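Local coordinates for protein aldose-aldose oxidoreductase (Caulobacter crescentus, PDB 5A04) that binds NADPH and glucose and probably oxidises one aldose sugar while reducing another through the same bound coenzyme, at residues 14-19 / 265-270; 20-25 / 78-83; 223-228 / 325-330. All coordinates share one frame; numbering follows the deposited sequence.

Interaction 1 of 3, residues 14-19 / 265-270; sequences LGYYAT and TSYQGQ. With NDP (NADPH dihydro-nicotinamide-adenine-dinucleotide phosphate), chain G.
Y267 reaches out to the start of helix 16-22 and brings its hydroxyl against the rings of Y16 and Y17; it makes the whole of this contact for its loop, and no hydrogen bond crosses. Followed from its start, the loop first meets the sugar site: T265 lines the glucose pocket and bonds through OG1 to H161 NE2. S266 then braces the bend, its OG donating to Q268 O at 2.8 Å from above that carbonyl's plane, while S266 O accepts from Q270 NE2. Next comes Y267, whose CG lies beside the backbone N (chi1 -60°), which brings the ring end up to the coenzyme. Its CE1 stops 3.8 Å from Y17 CE1, and its OH meets the edge of the Y16 ring, 3.9 Å from CE2 of Y16 and in that ring's plane. The same OH sits 3.2 Å from NDP C4N, the carbon from which a reduced nicotinamide gives up hydride, and carboxamide O7N lies in plane at the edge of the Y267 ring. Y17 lies along the nicotinamide itself: with CG anti to the backbone N (chi1 -167°), its ring spreads over the dihydronicotinamide, NDP C3N lying 3.4 Å above the centre of the Y17 ring. Y267 belongs to both pockets and stands between glucose and nicotinamide. Backbone amides hold the phosphates, helped by K44 and S39. L14 N donates to O3X of the 2'-phosphate. Y16 N donates to NDP O2A at 2.8 Å and Y17 N to NDP O1N at 3.0 Å; the helix N-terminus, with G15 as N-cap, thus faces the diphosphate and probably steadies its charge. This is the glycine-rich turn of a dinucleotide-binding Rossmann fold, met at the nicotinamide by a C-terminal-domain loop.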
loop_
_atom_site.group_PDB
_atom_site.type_symbol
_atom_site.label_atom_id
_atom_site.label_comp_id
_atom_site.label_asym_id
_atom_site.label_seq_id
_atom_site.Cartn_x
_atom_site.Cartn_y
_atom_site.Cartn_z
ATOM N N LEU A 14 -34.404 -4.825 -6.336
ATOM C CA LEU A 14 -34.322 -3.718 -7.296
ATOM C C LEU A 14 -33.795 -2.436 -6.627
ATOM O O LEU A 14 -34.483 -1.399 -6.539
ATOM C CB LEU A 14 -35.689 -3.496 -7.957
ATOM C CG LEU A 14 -36.281 -4.739 -8.648
ATOM C CD1 LEU A 14 -37.596 -4.430 -9.370
ATOM C CD2 LEU A 14 -35.278 -5.395 -9.624
ATOM N N GLY A 15 -32.554 -2.518 -6.161
ATOM C CA GLY A 15 -31.881 -1.388 -5.553
ATOM C C GLY A 15 -30.959 -0.687 -6.528
ATOM O O GLY A 15 -31.127 -0.811 -7.738
ATOM N N TYR A 16 -29.995 0.068 -6.001
ATOM C CA TYR A 16 -29.105 0.871 -6.838
ATOM C C TYR A 16 -28.351 0.051 -7.874
ATOM O O TYR A 16 -28.389 0.351 -9.060
ATOM C CB TYR A 16 -28.098 1.627 -5.977
ATOM C CG TYR A 16 -27.080 2.359 -6.814
ATOM C CD1 TYR A 16 -27.406 3.552 -7.430
ATOM C CD2 TYR A 16 -25.804 1.838 -7.012
ATOM C CE1 TYR A 16 -26.486 4.229 -8.216
ATOM C CE2 TYR A 16 -24.874 2.510 -7.794
ATOM C CZ TYR A 16 -25.224 3.704 -8.388
ATOM O OH TYR A 16 -24.306 4.378 -9.171
ATOM N N TYR A 17 -27.648 -0.987 -7.439
ATOM C CA TYR A 17 -26.811 -1.711 -8.392
ATOM C C TYR A 17 -27.662 -2.400 -9.451
ATOM O O TYR A 17 -27.348 -2.360 -10.651
ATOM C CB TYR A 17 -25.927 -2.731 -7.667
ATOM C CG TYR A 17 -24.823 -3.287 -8.540
ATOM C CD1 TYR A 17 -23.846 -2.451 -9.065
ATOM C CD2 TYR A 17 -24.749 -4.646 -8.822
ATOM C CE1 TYR A 17 -22.810 -2.962 -9.846
ATOM C CE2 TYR A 17 -23.727 -5.166 -9.608
ATOM C CZ TYR A 17 -22.765 -4.311 -10.118
ATOM O OH TYR A 17 -21.764 -4.822 -10.897
ATOM N N ALA A 18 -28.757 -3.009 -9.007
ATOM C CA ALA A 18 -29.664 -3.691 -9.931
ATOM C C ALA A 18 -30.205 -2.733 -10.988
ATOM O O ALA A 18 -30.130 -3.025 -12.176
ATOM C CB ALA A 18 -30.830 -4.328 -9.181
ATOM N N THR A 19 -30.737 -1.589 -10.555
ATOM C CA THR A 19 -31.497 -0.732 -11.475
ATOM C C THR A 19 -30.643 0.272 -12.244
ATOM O O THR A 19 -30.913 0.548 -13.416
ATOM C CB THR A 19 -32.622 0.044 -10.731
ATOM O OG1 THR A 19 -32.063 0.854 -9.693
ATOM C CG2 THR A 19 -33.623 -0.927 -10.119
ATOM N N THR A 265 -11.063 -0.951 -10.163
ATOM C CA THR A 265 -12.253 -1.821 -10.165
ATOM C C THR A 265 -13.534 -0.990 -10.145
ATOM O O THR A 265 -14.593 -1.425 -9.687
ATOM C CB THR A 265 -12.225 -2.792 -8.964
ATOM O OG1 THR A 265 -12.234 -2.041 -7.753
ATOM C CG2 THR A 265 -10.958 -3.668 -9.007
ATOM N N SER A 266 -13.418 0.223 -10.658
ATOM C CA SER A 266 -14.556 1.125 -10.774
ATOM C C SER A 266 -15.476 0.700 -11.921
ATOM O O SER A 266 -15.132 -0.186 -12.697
ATOM C CB SER A 266 -14.052 2.540 -10.992
ATOM O OG SER A 266 -13.111 2.551 -12.047
ATOM N N TYR A 267 -16.645 1.322 -12.023
ATOM C CA TYR A 267 -17.591 0.982 -13.094
ATOM C C TYR A 267 -17.026 1.365 -14.466
ATOM O O TYR A 267 -17.261 0.690 -15.470
ATOM C CB TYR A 267 -18.943 1.675 -12.866
ATOM C CG TYR A 267 -19.649 1.330 -11.563
ATOM C CD1 TYR A 267 -19.464 0.094 -10.939
ATOM C CD2 TYR A 267 -20.519 2.237 -10.963
ATOM C CE1 TYR A 267 -20.122 -0.216 -9.757
ATOM C CE2 TYR A 267 -21.176 1.931 -9.775
ATOM C CZ TYR A 267 -20.969 0.704 -9.175
ATOM O OH TYR A 267 -21.615 0.391 -7.998
ATOM N N GLN A 268 -16.288 2.473 -14.498
ATOM C CA GLN A 268 -15.589 2.909 -15.694
ATOM C C GLN A 268 -14.386 3.762 -15.298
ATOM O O GLN A 268 -14.173 4.047 -14.117
ATOM C CB GLN A 268 -16.527 3.710 -16.605
ATOM C CG GLN A 268 -17.243 4.847 -15.882
ATOM C CD GLN A 268 -18.279 5.547 -16.759
ATOM O OE1 GLN A 268 -18.434 5.227 -17.941
ATOM N NE2 GLN A 268 -18.994 6.502 -16.178
ATOM N N GLY A 269 -13.606 4.171 -16.285
ATOM C CA GLY A 269 -12.547 5.141 -16.044
ATOM C C GLY A 269 -11.183 4.568 -15.705
ATOM O O GLY A 269 -10.250 5.327 -15.411
ATOM N N GLN A 270 -11.059 3.242 -15.763
ATOM C CA GLN A 270 -9.771 2.564 -15.548
ATOM C C GLN A 270 -8.621 3.200 -16.335
ATOM O O GLN A 270 -8.770 3.541 -17.513
ATOM C CB GLN A 270 -9.867 1.085 -15.937
ATOM C CG GLN A 270 -10.375 0.160 -14.828
ATOM C CD GLN A 270 -11.887 0.179 -14.661
ATOM O OE1 GLN A 270 -12.599 0.963 -15.304
ATOM N NE2 GLN A 270 -12.390 -0.706 -13.804
HETATM P PA NDP G . -29.402 -1.058 -2.318
HETATM O O1A NDP G . -29.703 -0.785 -0.886
HETATM O O2A NDP G . -29.233 0.104 -3.258
HETATM O O5B NDP G . -30.535 -2.061 -2.961
HETATM C C5B NDP G . -30.721 -3.150 -2.102
HETATM C C4B NDP G . -32.078 -3.746 -2.505
HETATM O O4B NDP G . -32.258 -5.038 -1.923
HETATM C C3B NDP G . -33.220 -2.847 -1.976
HETATM O O3B NDP G . -33.513 -1.819 -2.869
HETATM C C2B NDP G . -34.390 -3.837 -1.995
HETATM O O2B NDP G . -34.889 -4.003 -3.190
HETATM C C1B NDP G . -33.638 -5.194 -1.654
HETATM N N9A NDP G . -33.831 -5.606 -0.261
HETATM C C8A NDP G . -34.421 -6.782 0.188
HETATM N N7A NDP G . -34.478 -6.864 1.532
HETATM C C5A NDP G . -33.893 -5.675 1.977
HETATM C C6A NDP G . -33.650 -5.167 3.267
HETATM N N6A NDP G . -34.018 -5.893 4.379
HETATM N N1A NDP G . -33.050 -3.953 3.457
HETATM C C2A NDP G . -32.708 -3.284 2.292
HETATM N N3A NDP G . -32.867 -3.640 1.013
HETATM C C4A NDP G . -33.481 -4.866 0.873
HETATM O O3 NDP G . -27.984 -1.909 -2.181
HETATM P PN NDP G . -27.049 -1.985 -3.512
HETATM O O1N NDP G . -27.791 -2.359 -4.729
HETATM O O2N NDP G . -25.900 -1.003 -3.480
HETATM O O5D NDP G . -26.152 -3.442 -3.103
HETATM C C5D NDP G . -26.939 -4.600 -3.127
HETATM C C4D NDP G . -25.972 -5.801 -3.321
HETATM O O4D NDP G . -25.172 -5.559 -4.519
HETATM C C3D NDP G . -24.939 -5.915 -2.138
HETATM O O3D NDP G . -24.628 -7.300 -1.897
HETATM C C2D NDP G . -23.701 -5.215 -2.680
HETATM O O2D NDP G . -22.502 -5.759 -2.155
HETATM C C1D NDP G . -23.800 -5.597 -4.198
HETATM N N1N NDP G . -23.157 -4.572 -5.023
HETATM C C2N NDP G . -22.200 -4.934 -5.957
HETATM C C3N NDP G . -21.630 -3.969 -6.736
HETATM C C7N NDP G . -20.615 -4.345 -7.719
HETATM O O7N NDP G . -19.945 -3.496 -8.336
HETATM N N7N NDP G . -20.397 -5.695 -7.982
HETATM C C4N NDP G . -21.995 -2.529 -6.624
HETATM C C5N NDP G . -22.988 -2.244 -5.578
HETATM C C6N NDP G . -23.526 -3.219 -4.847
HETATM P P2B NDP G . -36.601 -4.132 -3.338
HETATM O O1X NDP G . -36.879 -5.244 -2.353
HETATM O O2X NDP G . -36.985 -2.748 -2.913
HETATM O O3X NDP G . -36.773 -4.474 -4.816
#

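Interaction 2 of 3, residues 20-25 / 78-83; sequences RIIMPR and YVITPN. With NDP (NADPH dihydro-nicotinamide-adenine-dinucleotide phosphate), chain G.
I22 holds CG2 anti to its backbone N and CG1 beside it (chi1 -66°), a setting that lays both branches against CE2 of Y78, whose own ring swings out with CG anti to the backbone N (chi1 -169°). The two side chains approach from opposite directions. CG2 of I22 lies 3.8 Å from Y78 CE2, neither squarely over the face nor at the edge, and CD1 of I22 comes 3.7 Å from Y78 OH. That hydroxyl is hydrogen-bonded to E103 OE2 and Q296 NE2, which satisfy its polar end although it is buried. I80 completes the cluster from the strand side. Its CD1 lies over the centre of the Y78 ring, 3.6 Å above the plane, and the same methyl is 4.2 Å from I22 CG1. The packing is that of a Rossmann domain: helix 16-22 follows strand 7-12 and lies against the parallel sheet, in which strand 76-79 is one of the two neighbours of 7-12. Beyond the end of strand 76-79 the chain turns to the coenzyme. I80 serves both sides, for its other branch, CG2, comes 3.6 Å from the ribose oxygen NDP O4D. P82 places CD 3.3 Å from NDP O4B and rests CG near the adenine atoms N3A and C2A. The hydroxyl O3D of the nicotinamide ribose has two acceptors within reach, N83 OD1 at 2.9 Å and T81 O at 3.0 Å; T81 O also receives a hydrogen bond from H86 NE2. On the other arm of the N83 amide, ND2 donates to A178 O, which fixes the rotation of the group and leaves OD1 turned to the ribose.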
loop_
_atom_site.group_PDB
_atom_site.type_symbol
_atom_site.label_atom_id
_atom_site.label_comp_id
_atom_site.label_asym_id
_atom_site.label_seq_id
_atom_site.Cartn_x
_atom_site.Cartn_y
_atom_site.Cartn_z
ATOM N N ARG A 20 -29.626 0.828 -11.596
ATOM C CA ARG A 20 -28.772 1.830 -12.234
ATOM C C ARG A 20 -27.650 1.215 -13.050
ATOM O O ARG A 20 -27.257 1.764 -14.078
ATOM C CB ARG A 20 -28.168 2.777 -11.195
ATOM C CG ARG A 20 -29.039 3.974 -10.840
ATOM C CD ARG A 20 -30.349 3.579 -10.171
ATOM N NE ARG A 20 -31.013 4.747 -9.591
ATOM C CZ ARG A 20 -32.197 4.714 -8.988
ATOM N NH1 ARG A 20 -32.856 3.567 -8.883
ATOM N NH2 ARG A 20 -32.723 5.827 -8.488
ATOM N N ILE A 21 -27.126 0.075 -12.598
ATOM C CA ILE A 21 -25.927 -0.466 -13.218
ATOM C C ILE A 21 -26.200 -1.723 -14.053
ATOM O O ILE A 21 -25.870 -1.772 -15.237
ATOM C CB ILE A 21 -24.855 -0.771 -12.160
ATOM C CG1 ILE A 21 -24.657 0.437 -11.239
ATOM C CG2 ILE A 21 -23.554 -1.159 -12.839
ATOM C CD1 ILE A 21 -24.177 1.709 -11.981
ATOM N N ILE A 22 -26.797 -2.750 -13.455
ATOM C CA ILE A 22 -26.961 -4.015 -14.171
ATOM C C ILE A 22 -28.064 -3.989 -15.250
ATOM O O ILE A 22 -27.824 -4.352 -16.408
ATOM C CB ILE A 22 -27.255 -5.171 -13.186
ATOM C CG1 ILE A 22 -26.042 -5.423 -12.270
ATOM C CG2 ILE A 22 -27.615 -6.455 -13.947
ATOM C CD1 ILE A 22 -24.730 -5.746 -13.004
ATOM N N MET A 23 -29.274 -3.582 -14.891
ATOM C CA MET A 23 -30.386 -3.775 -15.821
ATOM C C MET A 23 -30.208 -3.041 -17.173
ATOM O O MET A 23 -30.566 -3.603 -18.210
ATOM C CB MET A 23 -31.707 -3.391 -15.145
ATOM C CG MET A 23 -32.223 -4.544 -14.242
ATOM S SD MET A 23 -33.451 -4.024 -13.039
ATOM C CE MET A 23 -34.799 -3.511 -14.093
ATOM N N PRO A 24 -29.635 -1.823 -17.178
ATOM C CA PRO A 24 -29.416 -1.210 -18.499
ATOM C C PRO A 24 -28.423 -1.966 -19.373
ATOM O O PRO A 24 -28.441 -1.800 -20.590
ATOM C CB PRO A 24 -28.858 0.173 -18.152
ATOM C CG PRO A 24 -29.429 0.474 -16.815
ATOM C CD PRO A 24 -29.388 -0.856 -16.092
ATOM N N ARG A 25 -27.558 -2.781 -18.768
ATOM C CA ARG A 25 -26.497 -3.426 -19.529
ATOM C C ARG A 25 -26.898 -4.738 -20.201
ATOM O O ARG A 25 -26.074 -5.374 -20.865
ATOM C CB ARG A 25 -25.274 -3.634 -18.628
ATOM C CG ARG A 25 -24.718 -2.304 -18.081
ATOM C CD ARG A 25 -23.803 -1.568 -19.065
ATOM N NE ARG A 25 -24.489 -1.030 -20.251
ATOM C CZ ARG A 25 -25.106 0.149 -20.302
ATOM N NH1 ARG A 25 -25.164 0.946 -19.226
ATOM N NH2 ARG A 25 -25.666 0.538 -21.444
ATOM N N TYR A 78 -30.593 -13.472 -10.450
ATOM C CA TYR A 78 -29.459 -12.649 -10.049
ATOM C C TYR A 78 -29.851 -11.970 -8.744
ATOM O O TYR A 78 -30.721 -11.104 -8.717
ATOM C CB TYR A 78 -29.118 -11.643 -11.163
ATOM C CG TYR A 78 -27.812 -10.872 -11.039
ATOM C CD1 TYR A 78 -27.071 -10.870 -9.859
ATOM C CD2 TYR A 78 -27.328 -10.132 -12.120
ATOM C CE1 TYR A 78 -25.892 -10.145 -9.758
ATOM C CE2 TYR A 78 -26.150 -9.403 -12.033
ATOM C CZ TYR A 78 -25.435 -9.416 -10.851
ATOM O OH TYR A 78 -24.266 -8.698 -10.762
ATOM N N VAL A 79 -29.227 -12.411 -7.656
ATOM C CA VAL A 79 -29.515 -11.897 -6.326
ATOM C C VAL A 79 -28.669 -10.664 -6.002
ATOM O O VAL A 79 -27.440 -10.754 -5.912
ATOM C CB VAL A 79 -29.261 -12.984 -5.267
ATOM C CG1 VAL A 79 -29.509 -12.424 -3.865
ATOM C CG2 VAL A 79 -30.148 -14.207 -5.547
ATOM N N ILE A 80 -29.339 -9.521 -5.831
ATOM C CA ILE A 80 -28.671 -8.234 -5.650
ATOM C C ILE A 80 -29.272 -7.531 -4.424
ATOM O O ILE A 80 -29.713 -6.374 -4.467
ATOM C CB ILE A 80 -28.783 -7.351 -6.937
ATOM C CG1 ILE A 80 -28.544 -8.214 -8.187
ATOM C CG2 ILE A 80 -27.784 -6.200 -6.893
ATOM C CD1 ILE A 80 -28.461 -7.431 -9.533
ATOM N N THR A 81 -29.246 -8.252 -3.309
ATOM C CA THR A 81 -29.808 -7.792 -2.040
ATOM C C THR A 81 -28.703 -7.469 -1.035
ATOM O O THR A 81 -27.546 -7.741 -1.307
ATOM C CB THR A 81 -30.691 -8.885 -1.440
ATOM O OG1 THR A 81 -29.854 -10.011 -1.142
ATOM C CG2 THR A 81 -31.769 -9.305 -2.444
ATOM N N PRO A 82 -29.061 -6.912 0.146
ATOM C CA PRO A 82 -28.056 -6.861 1.220
ATOM C C PRO A 82 -27.424 -8.229 1.471
ATOM O O PRO A 82 -28.037 -9.271 1.193
ATOM C CB PRO A 82 -28.865 -6.382 2.428
ATOM C CG PRO A 82 -29.932 -5.512 1.797
ATOM C CD PRO A 82 -30.304 -6.213 0.528
ATOM N N ASN A 83 -26.201 -8.210 1.989
ATOM C CA ASN A 83 -25.353 -9.389 2.059
ATOM C C ASN A 83 -25.979 -10.538 2.832
ATOM O O ASN A 83 -25.888 -11.681 2.418
ATOM C CB ASN A 83 -24.006 -9.024 2.686
ATOM C CG ASN A 83 -23.305 -7.917 1.928
ATOM O OD1 ASN A 83 -23.559 -7.720 0.740
ATOM N ND2 ASN A 83 -22.412 -7.196 2.607
HETATM P PA NDP G . -29.402 -1.058 -2.318
HETATM O O1A NDP G . -29.703 -0.785 -0.886
HETATM O O2A NDP G . -29.233 0.104 -3.258
HETATM O O5B NDP G . -30.535 -2.061 -2.961
HETATM C C5B NDP G . -30.721 -3.150 -2.102
HETATM C C4B NDP G . -32.078 -3.746 -2.505
HETATM O O4B NDP G . -32.258 -5.038 -1.923
HETATM C C3B NDP G . -33.220 -2.847 -1.976
HETATM O O3B NDP G . -33.513 -1.819 -2.869
HETATM C C2B NDP G . -34.390 -3.837 -1.995
HETATM O O2B NDP G . -34.889 -4.003 -3.190
HETATM C C1B NDP G . -33.638 -5.194 -1.654
HETATM N N9A NDP G . -33.831 -5.606 -0.261
HETATM C C8A NDP G . -34.421 -6.782 0.188
HETATM N N7A NDP G . -34.478 -6.864 1.532
HETATM C C5A NDP G . -33.893 -5.675 1.977
HETATM C C6A NDP G . -33.650 -5.167 3.267
HETATM N N6A NDP G . -34.018 -5.893 4.379
HETATM N N1A NDP G . -33.050 -3.953 3.457
HETATM C C2A NDP G . -32.708 -3.284 2.292
HETATM N N3A NDP G . -32.867 -3.640 1.013
HETATM C C4A NDP G . -33.481 -4.866 0.873
HETATM O O3 NDP G . -27.984 -1.909 -2.181
HETATM P PN NDP G . -27.049 -1.985 -3.512
HETATM O O1N NDP G . -27.791 -2.359 -4.729
HETATM O O2N NDP G . -25.900 -1.003 -3.480
HETATM O O5D NDP G . -26.152 -3.442 -3.103
HETATM C C5D NDP G . -26.939 -4.600 -3.127
HETATM C C4D NDP G . -25.972 -5.801 -3.321
HETATM O O4D NDP G . -25.172 -5.559 -4.519
HETATM C C3D NDP G . -24.939 -5.915 -2.138
HETATM O O3D NDP G . -24.628 -7.300 -1.897
HETATM C C2D NDP G . -23.701 -5.215 -2.680
HETATM O O2D NDP G . -22.502 -5.759 -2.155
HETATM C C1D NDP G . -23.800 -5.597 -4.198
HETATM N N1N NDP G . -23.157 -4.572 -5.023
HETATM C C2N NDP G . -22.200 -4.934 -5.957
HETATM C C3N NDP G . -21.630 -3.969 -6.736
HETATM C C7N NDP G . -20.615 -4.345 -7.719
HETATM O O7N NDP G . -19.945 -3.496 -8.336
HETATM N N7N NDP G . -20.397 -5.695 -7.982
HETATM C C4N NDP G . -21.995 -2.529 -6.624
HETATM C C5N NDP G . -22.988 -2.244 -5.578
HETATM C C6N NDP G . -23.526 -3.219 -4.847
HETATM P P2B NDP G . -36.601 -4.132 -3.338
HETATM O O1X NDP G . -36.879 -5.244 -2.353
HETATM O O2X NDP G . -36.985 -2.748 -2.913
HETATM O O3X NDP G . -36.773 -4.474 -4.816
#

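Interaction 3 of 3, residues 223-228 / 325-330; sequences DIINFQ and EAIYRA
I225 and F227, alternate residues of strand 224-230, meet I327 and Y328 of helix 314-333, a strand-to-helix packing within the C-terminal alpha/beta domain, where the helix lies against the large mixed sheet. The short segments cross at 105°, with their axes 9.3 Å apart. Apolar contacts come first. I225 holds CG1 anti to its backbone N (chi1 -177°), which extends the side chain until CD1 lies 3.7 Å from I327 CG2 and equally 3.7 Å from Y328 CD1; the side chains of I225 and Y328 cross at about a right angle. L183 of helix 182-198 also packs on I225, I327 and Y328. Among polar bonds, Y328 OH is hydrogen-bonded to E222 OE2. On the far side of the strand, N226 and Q228 point away from the helix, and here the strand meets the second subunit: N226 O accepts from Q228 NE2 of that subunit, and Q228 NE2 donates to N226 O there. The aromatic term is a CH-pi contact. I327 aims its CD1 methyl at the face of F227, 3.6 Å from the ring centroid and 13° off the ring normal.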
loop_
_atom_site.group_PDB
_atom_site.type_symbol
_atom_site.label_atom_id
_atom_site.label_comp_id
_atom_site.label_asym_id
_atom_site.label_seq_id
_atom_site.Cartn_x
_atom_site.Cartn_y
_atom_site.Cartn_z
ATOM N N ASP A 223 -14.612 0.438 10.151
ATOM C CA ASP A 223 -14.268 1.444 9.155
ATOM C C ASP A 223 -13.035 0.979 8.389
ATOM O O ASP A 223 -13.154 0.512 7.258
ATOM C CB ASP A 223 -14.033 2.795 9.837
ATOM C CG ASP A 223 -13.438 3.836 8.898
ATOM O OD1 ASP A 223 -13.458 3.630 7.669
ATOM O OD2 ASP A 223 -12.969 4.869 9.409
ATOM N N ILE A 224 -11.861 1.111 8.998
ATOM C CA ILE A 224 -10.623 0.660 8.362
ATOM C C ILE A 224 -10.209 -0.715 8.871
ATOM O O ILE A 224 -10.174 -0.955 10.077
ATOM C CB ILE A 224 -9.457 1.651 8.598
ATOM C CG1 ILE A 224 -9.725 2.970 7.864
ATOM C CG2 ILE A 224 -8.142 1.054 8.103
ATOM C CD1 ILE A 224 -8.700 4.074 8.190
ATOM N N ILE A 225 -9.916 -1.627 7.955
ATOM C CA ILE A 225 -9.210 -2.844 8.348
ATOM C C ILE A 225 -8.230 -3.202 7.230
ATOM O O ILE A 225 -8.600 -3.653 6.143
ATOM C CB ILE A 225 -10.183 -4.017 8.711
ATOM C CG1 ILE A 225 -9.387 -5.240 9.183
ATOM C CG2 ILE A 225 -11.153 -4.368 7.552
ATOM C CD1 ILE A 225 -10.273 -6.320 9.834
ATOM N N ASN A 226 -6.958 -2.928 7.501
ATOM C CA ASN A 226 -5.898 -3.153 6.529
ATOM C C ASN A 226 -5.278 -4.497 6.805
ATOM O O ASN A 226 -5.192 -4.914 7.966
ATOM C CB ASN A 226 -4.847 -2.043 6.608
ATOM C CG ASN A 226 -5.443 -0.674 6.350
ATOM O OD1 ASN A 226 -6.478 -0.549 5.673
ATOM N ND2 ASN A 226 -4.796 0.365 6.880
ATOM N N PHE A 227 -4.852 -5.191 5.763
ATOM C CA PHE A 227 -4.348 -6.537 5.978
ATOM C C PHE A 227 -3.168 -6.859 5.087
ATOM O O PHE A 227 -2.940 -6.221 4.048
ATOM C CB PHE A 227 -5.471 -7.583 5.803
ATOM C CG PHE A 227 -6.269 -7.450 4.525
ATOM C CD1 PHE A 227 -7.312 -6.527 4.422
ATOM C CD2 PHE A 227 -6.012 -8.294 3.448
ATOM C CE1 PHE A 227 -8.065 -6.424 3.226
ATOM C CE2 PHE A 227 -6.766 -8.203 2.270
ATOM C CZ PHE A 227 -7.786 -7.268 2.162
ATOM N N GLN A 228 -2.372 -7.818 5.554
ATOM C CA GLN A 228 -1.220 -8.309 4.818
ATOM C C GLN A 228 -1.462 -9.767 4.491
ATOM O O GLN A 228 -1.984 -10.495 5.333
ATOM C CB GLN A 228 0.059 -8.198 5.645
ATOM C CG GLN A 228 0.345 -6.808 6.163
ATOM C CD GLN A 228 1.698 -6.742 6.819
ATOM O OE1 GLN A 228 1.908 -7.325 7.892
ATOM N NE2 GLN A 228 2.644 -6.044 6.174
ATOM N N GLU A 325 -12.649 -14.170 7.073
ATOM C CA GLU A 325 -12.719 -14.645 8.461
ATOM C C GLU A 325 -11.347 -14.562 9.127
ATOM O O GLU A 325 -11.242 -14.138 10.288
ATOM C CB GLU A 325 -13.268 -16.074 8.518
ATOM C CG GLU A 325 -14.774 -16.120 8.241
ATOM C CD GLU A 325 -15.463 -17.392 8.718
ATOM O OE1 GLU A 325 -14.771 -18.293 9.269
ATOM O OE2 GLU A 325 -16.705 -17.476 8.532
ATOM N N ALA A 326 -10.296 -14.926 8.395
ATOM C CA ALA A 326 -8.940 -14.884 8.962
ATOM C C ALA A 326 -8.461 -13.453 9.204
ATOM O O ALA A 326 -7.746 -13.197 10.178
ATOM C CB ALA A 326 -7.957 -15.626 8.067
ATOM N N ILE A 327 -8.820 -12.532 8.308
ATOM C CA ILE A 327 -8.479 -11.115 8.483
ATOM C C ILE A 327 -9.136 -10.568 9.758
ATOM O O ILE A 327 -8.483 -9.919 10.575
ATOM C CB ILE A 327 -8.903 -10.265 7.256
ATOM C CG1 ILE A 327 -8.077 -10.675 6.033
ATOM C CG2 ILE A 327 -8.756 -8.749 7.556
ATOM C CD1 ILE A 327 -8.725 -10.272 4.683
ATOM N N TYR A 328 -10.423 -10.841 9.938
ATOM C CA TYR A 328 -11.104 -10.364 11.126
ATOM C C TYR A 328 -10.461 -10.972 12.383
ATOM O O TYR A 328 -10.275 -10.285 13.391
ATOM C CB TYR A 328 -12.592 -10.698 11.048
ATOM C CG TYR A 328 -13.417 -9.760 10.184
ATOM C CD1 TYR A 328 -13.269 -8.380 10.271
ATOM C CD2 TYR A 328 -14.386 -10.263 9.328
ATOM C CE1 TYR A 328 -14.055 -7.520 9.493
ATOM C CE2 TYR A 328 -15.163 -9.428 8.551
ATOM C CZ TYR A 328 -15.003 -8.057 8.642
ATOM O OH TYR A 328 -15.805 -7.239 7.879
ATOM N N ARG A 329 -10.085 -12.243 12.303
ATOM C CA ARG A 329 -9.483 -12.913 13.455
ATOM C C ARG A 329 -8.096 -12.347 13.752
ATOM O O ARG A 329 -7.743 -12.135 14.915
ATOM C CB ARG A 329 -9.394 -14.419 13.232
ATOM C CG ARG A 329 -8.750 -15.174 14.395
ATOM C CD ARG A 329 -8.943 -16.677 14.232
ATOM N NE ARG A 329 -10.358 -17.002 14.016
ATOM C CZ ARG A 329 -11.238 -17.278 14.981
ATOM N NH1 ARG A 329 -10.859 -17.287 16.252
ATOM N NH2 ARG A 329 -12.502 -17.555 14.674
ATOM N N ALA A 330 -7.326 -12.073 12.700
ATOM C CA ALA A 330 -5.976 -11.541 12.875
ATOM C C ALA A 330 -5.998 -10.187 13.555
ATOM O O ALA A 330 -5.137 -9.902 14.384
ATOM C CB ALA A 330 -5.248 -11.445 11.521
#

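Interactions 1 and 2 share helix 16-22 and the bound coenzyme; their centres are 8 Å apart, and the helix continues from one into the other through a wider, pi-type turn, Y17 O probably accepting from I22 N. Their chemistry differs with depth. At 14-19 / 265-270 the contact is partly buried and joins two domains beside the sugar, with tyrosines and phosphate-binding amides. At 20-25 / 78-83 it is buried inside the Rossmann domain and mainly aliphatic against one phenol. Interaction 3, centred about 25 Å from the first and 27 Å from the second, is also buried; in place of tyrosines round a coenzyme it has sheet-to-helix packing, behind a strand that faces the second subunit.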